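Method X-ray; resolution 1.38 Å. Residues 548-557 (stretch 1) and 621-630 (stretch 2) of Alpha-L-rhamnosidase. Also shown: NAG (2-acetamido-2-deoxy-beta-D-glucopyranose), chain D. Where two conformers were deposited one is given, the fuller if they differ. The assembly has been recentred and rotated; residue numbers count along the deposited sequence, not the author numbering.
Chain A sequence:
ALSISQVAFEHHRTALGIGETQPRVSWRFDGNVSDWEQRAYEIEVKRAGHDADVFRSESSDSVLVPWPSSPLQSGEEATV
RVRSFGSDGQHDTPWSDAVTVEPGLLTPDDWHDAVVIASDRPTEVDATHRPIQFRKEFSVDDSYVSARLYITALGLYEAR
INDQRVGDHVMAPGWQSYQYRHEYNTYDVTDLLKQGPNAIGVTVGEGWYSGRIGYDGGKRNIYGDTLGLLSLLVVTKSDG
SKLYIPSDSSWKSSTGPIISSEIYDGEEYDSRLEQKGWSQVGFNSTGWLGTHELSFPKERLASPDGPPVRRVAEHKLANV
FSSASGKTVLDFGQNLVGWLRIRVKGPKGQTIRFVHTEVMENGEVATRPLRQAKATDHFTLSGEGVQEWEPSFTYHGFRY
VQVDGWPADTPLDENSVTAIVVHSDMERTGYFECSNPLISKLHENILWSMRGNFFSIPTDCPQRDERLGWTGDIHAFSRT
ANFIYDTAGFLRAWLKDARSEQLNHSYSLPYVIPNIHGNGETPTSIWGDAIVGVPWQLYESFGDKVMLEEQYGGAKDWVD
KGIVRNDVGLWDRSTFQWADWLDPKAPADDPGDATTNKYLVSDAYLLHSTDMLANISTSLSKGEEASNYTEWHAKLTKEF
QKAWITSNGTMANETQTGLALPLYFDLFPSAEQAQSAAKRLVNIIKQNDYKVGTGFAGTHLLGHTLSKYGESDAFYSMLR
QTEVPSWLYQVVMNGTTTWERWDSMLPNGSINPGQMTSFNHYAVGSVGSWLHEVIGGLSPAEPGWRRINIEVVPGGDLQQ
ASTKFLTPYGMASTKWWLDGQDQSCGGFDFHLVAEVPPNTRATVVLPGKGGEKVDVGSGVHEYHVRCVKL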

# COMPACT_ATOMS: atom_id res chain seq x y z
N LEU A 548 -0.96 14.81 -10.11
CA LEU A 548 -0.94 14.37 -11.52
C LEU A 548 0.16 15.11 -12.30
O LEU A 548 0.93 14.51 -13.05
N GLU A 549 0.29 16.42 -12.06
CA GLU A 549 1.36 17.20 -12.69
C GLU A 549 2.75 16.69 -12.26
O GLU A 549 3.61 16.56 -13.14
N GLU A 550 2.96 16.38 -10.97
CA GLU A 550 4.31 15.90 -10.58
C GLU A 550 4.63 14.54 -11.21
O GLU A 550 5.82 14.23 -11.44
N GLN A 551 3.59 13.74 -11.49
CA GLN A 551 3.74 12.40 -12.05
C GLN A 551 3.79 12.41 -13.60
O GLN A 551 4.04 11.37 -14.23
N TYR A 552 3.51 13.57 -14.20
CA TYR A 552 3.42 13.66 -15.62
C TYR A 552 4.73 13.36 -16.34
O TYR A 552 4.73 12.61 -17.34
N GLY A 553 5.84 13.91 -15.80
CA GLY A 553 7.10 13.74 -16.52
C GLY A 553 7.52 12.28 -16.64
O GLY A 553 7.98 11.83 -17.70
N GLY A 554 7.26 11.50 -15.60
CA GLY A 554 7.55 10.07 -15.67
C GLY A 554 6.77 9.37 -16.77
O GLY A 554 7.28 8.55 -17.54
N ALA A 555 5.46 9.66 -16.81
CA ALA A 555 4.57 9.07 -17.81
C ALA A 555 4.98 9.46 -19.24
O ALA A 555 5.10 8.60 -20.11
N LYS A 556 5.23 10.74 -19.45
CA LYS A 556 5.58 11.23 -20.76
C LYS A 556 6.95 10.70 -21.22
O LYS A 556 7.11 10.25 -22.35
N ASP A 557 7.94 10.67 -20.32
CA ASP A 557 9.26 10.21 -20.71
C ASP A 557 9.24 8.71 -21.02
O ASP A 557 9.97 8.26 -21.90
N SER A 621 -4.30 20.38 -19.26
CA SER A 621 -4.30 21.52 -20.21
C SER A 621 -2.98 21.62 -20.97
O SER A 621 -2.48 22.70 -21.27
N LYS A 622 -2.44 20.46 -21.35
CA LYS A 622 -1.27 20.39 -22.21
C LYS A 622 -1.76 20.00 -23.62
O LYS A 622 -1.81 18.84 -24.00
N GLY A 623 -2.17 21.01 -24.40
CA GLY A 623 -2.86 20.80 -25.65
C GLY A 623 -2.00 20.16 -26.73
O GLY A 623 -2.47 19.28 -27.45
N GLU A 624 -0.76 20.66 -26.87
CA GLU A 624 0.11 20.10 -27.88
C GLU A 624 0.30 18.60 -27.65
O GLU A 624 0.24 17.76 -28.57
N GLU A 625 0.58 18.26 -26.41
CA GLU A 625 0.78 16.87 -26.01
C GLU A 625 -0.49 16.05 -26.21
O GLU A 625 -0.43 14.95 -26.78
N ALA A 626 -1.65 16.59 -25.81
CA ALA A 626 -2.88 15.83 -25.91
C ALA A 626 -3.15 15.49 -27.37
O ALA A 626 -3.46 14.33 -27.70
N SER A 627 -3.03 16.47 -28.26
CA SER A 627 -3.26 16.19 -29.68
C SER A 627 -2.23 15.21 -30.23
O SER A 627 -2.59 14.32 -31.02
N ASN A 628 -0.96 15.36 -29.83
CA ASN A 628 0.11 14.51 -30.29
C ASN A 628 -0.22 13.07 -29.93
O ASN A 628 -0.14 12.17 -30.77
N TYR A 629 -0.57 12.82 -28.66
CA TYR A 629 -0.81 11.42 -28.24
C TYR A 629 -2.09 10.86 -28.81
O TYR A 629 -2.16 9.66 -29.10
N THR A 630 -3.09 11.73 -29.06
CA THR A 630 -4.31 11.31 -29.75
C THR A 630 -3.95 10.82 -31.16
O THR A 630 -4.47 9.75 -31.62

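Two helical segments, 548-557 and 623-630, run at 33° to each other with axes no closer than 13.4 Å, so long side chains make the contact. The CA-to-CB bonds of Tyr552, Lys622, Glu625, Asn628 and Tyr629 point toward the other stretch, though Asn628 makes no contact with it. Glu549 and Lys556 leave their helix sideways, but their ends come nearer.

One salt bridge joins the stretches, between Glu549 (chi1 t, chi2 p) and Lys622, with NZ of Lys622 donating to OE2 of Glu549 at 2.9 Å. Water 1 joins the same pair. It lies 2.9 Å from Glu549 OE1 and accepts from Lys622 NZ at 3.1 Å.

Aromatic and aliphatic packing fills the middle. Lys622 (m, t, t, m) lays its chain over one face of the Tyr552 ring (chi1 t). Lys622 CE is 3.8 Å from the centroid of the Tyr552 ring, a CH-pi contact. Tyr552 OH reaches Glu625 CB at 3.3 Å, and Glu625 is m, p.

Lys556 (t, t, t, p) extends to the second polar cluster. Lys556 NZ donates to Tyr629 OH at 2.9 Å, at the edge of that ring (chi1 m).

The glycan joins here. Asn628 (chi1 t) carries NAG through a 1.4 Å covalent bond from Asn628 ND2 to NAG C1. Lys556 NZ also donates to NAG O7 at 3.1 Å, so one ammonium links both helices and the sugar.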

# COMPACT_ATOMS: atom_id res chain seq x y z
CB LEU A 548 -2.31 14.60 -12.16
CG LEU A 548 -2.45 14.06 -13.58
CD1 LEU A 548 -2.28 12.57 -13.63
CD2 LEU A 548 -3.81 14.45 -14.17
CB GLU A 549 1.23 18.68 -12.37
CG GLU A 549 2.24 19.55 -13.07
CD GLU A 549 2.02 19.72 -14.56
OE1 GLU A 549 0.86 19.95 -14.95
OE2 GLU A 549 3.02 19.64 -15.31
CB GLU A 550 4.46 15.96 -9.07
CG GLU A 550 3.97 14.80 -8.29
CD GLU A 550 3.80 15.06 -6.79
OE1 GLU A 550 3.58 16.26 -6.43
OE2 GLU A 550 3.83 14.07 -6.02
CB GLN A 551 2.67 11.48 -11.49
CG GLN A 551 2.89 11.23 -10.00
CD GLN A 551 1.69 10.72 -9.24
OE1 GLN A 551 0.69 10.31 -9.83
NE2 GLN A 551 1.79 10.69 -7.92
CB TYR A 552 2.91 15.03 -16.06
CG TYR A 552 2.66 15.13 -17.54
CD1 TYR A 552 1.58 14.49 -18.12
CD2 TYR A 552 3.51 15.83 -18.38
CE1 TYR A 552 1.29 14.62 -19.47
CE2 TYR A 552 3.25 15.95 -19.74
CZ TYR A 552 2.16 15.31 -20.29
OH TYR A 552 1.88 15.44 -21.63
CB ALA A 555 3.13 9.47 -17.50
CB LYS A 556 5.54 12.75 -20.79
CG LYS A 556 6.02 13.37 -22.10
CD LYS A 556 5.63 14.82 -22.23
CE LYS A 556 6.32 15.57 -23.37
NZ LYS A 556 6.24 14.96 -24.72
CB ASP A 557 10.30 10.49 -19.62
CG ASP A 557 10.77 11.92 -19.53
OD1 ASP A 557 10.52 12.71 -20.48
OD2 ASP A 557 11.43 12.27 -18.50
CB SER A 621 -4.61 22.84 -19.53
OG SER A 621 -5.97 23.07 -19.62
CB LYS A 622 -0.28 19.39 -21.63
CG LYS A 622 0.29 19.76 -20.28
CD LYS A 622 1.28 18.76 -19.78
CE LYS A 622 1.66 18.90 -18.32
NZ LYS A 622 2.40 20.13 -18.07
CB GLU A 624 1.46 20.80 -27.91
CG GLU A 624 1.38 22.20 -28.48
CD GLU A 624 2.70 22.97 -28.36
OE1 GLU A 624 2.87 23.90 -29.14
OE2 GLU A 624 3.54 22.64 -27.47
CB GLU A 625 1.20 16.80 -24.56
CG GLU A 625 2.60 17.38 -24.30
CD GLU A 625 2.75 18.89 -24.10
OE1 GLU A 625 1.81 19.68 -24.34
OE2 GLU A 625 3.88 19.28 -23.70
CB ALA A 626 -4.06 16.59 -25.31
CB SER A 627 -3.28 17.45 -30.50
OG SER A 627 -4.50 18.14 -30.29
CB ASN A 628 1.40 14.89 -29.61
CG ASN A 628 2.61 14.14 -30.12
OD1 ASN A 628 2.82 14.00 -31.32
ND2 ASN A 628 3.42 13.65 -29.20
CB TYR A 629 -0.70 11.29 -26.72
CG TYR A 629 0.69 11.62 -26.22
CD1 TYR A 629 1.80 10.93 -26.71
CD2 TYR A 629 0.92 12.66 -25.34
CE1 TYR A 629 3.10 11.29 -26.35
CE2 TYR A 629 2.20 13.02 -24.94
CZ TYR A 629 3.29 12.35 -25.49
OH TYR A 629 4.56 12.69 -25.11
CB THR A 630 -5.34 12.44 -29.73
OG1 THR A 630 -5.72 12.71 -28.38
CG2 THR A 630 -6.59 12.11 -30.52
C1 NAG D . 4.69 13.11 -29.46
C2 NAG D . 5.68 14.01 -28.65
C3 NAG D . 7.12 13.66 -29.03
C4 NAG D . 7.34 12.14 -28.94
C5 NAG D . 6.24 11.33 -29.58
C6 NAG D . 6.32 9.84 -29.27
C7 NAG D . 4.74 16.13 -27.97
C8 NAG D . 4.53 17.57 -28.27
N2 NAG D . 5.46 15.42 -28.84
O3 NAG D . 8.03 14.38 -28.19
O4 NAG D . 8.53 11.75 -29.65
O5 NAG D . 4.91 11.78 -29.18
O6 NAG D . 5.85 9.54 -27.93
O7 NAG D . 4.20 15.60 -26.98
O HOH W 1 0.01 21.76 -17.06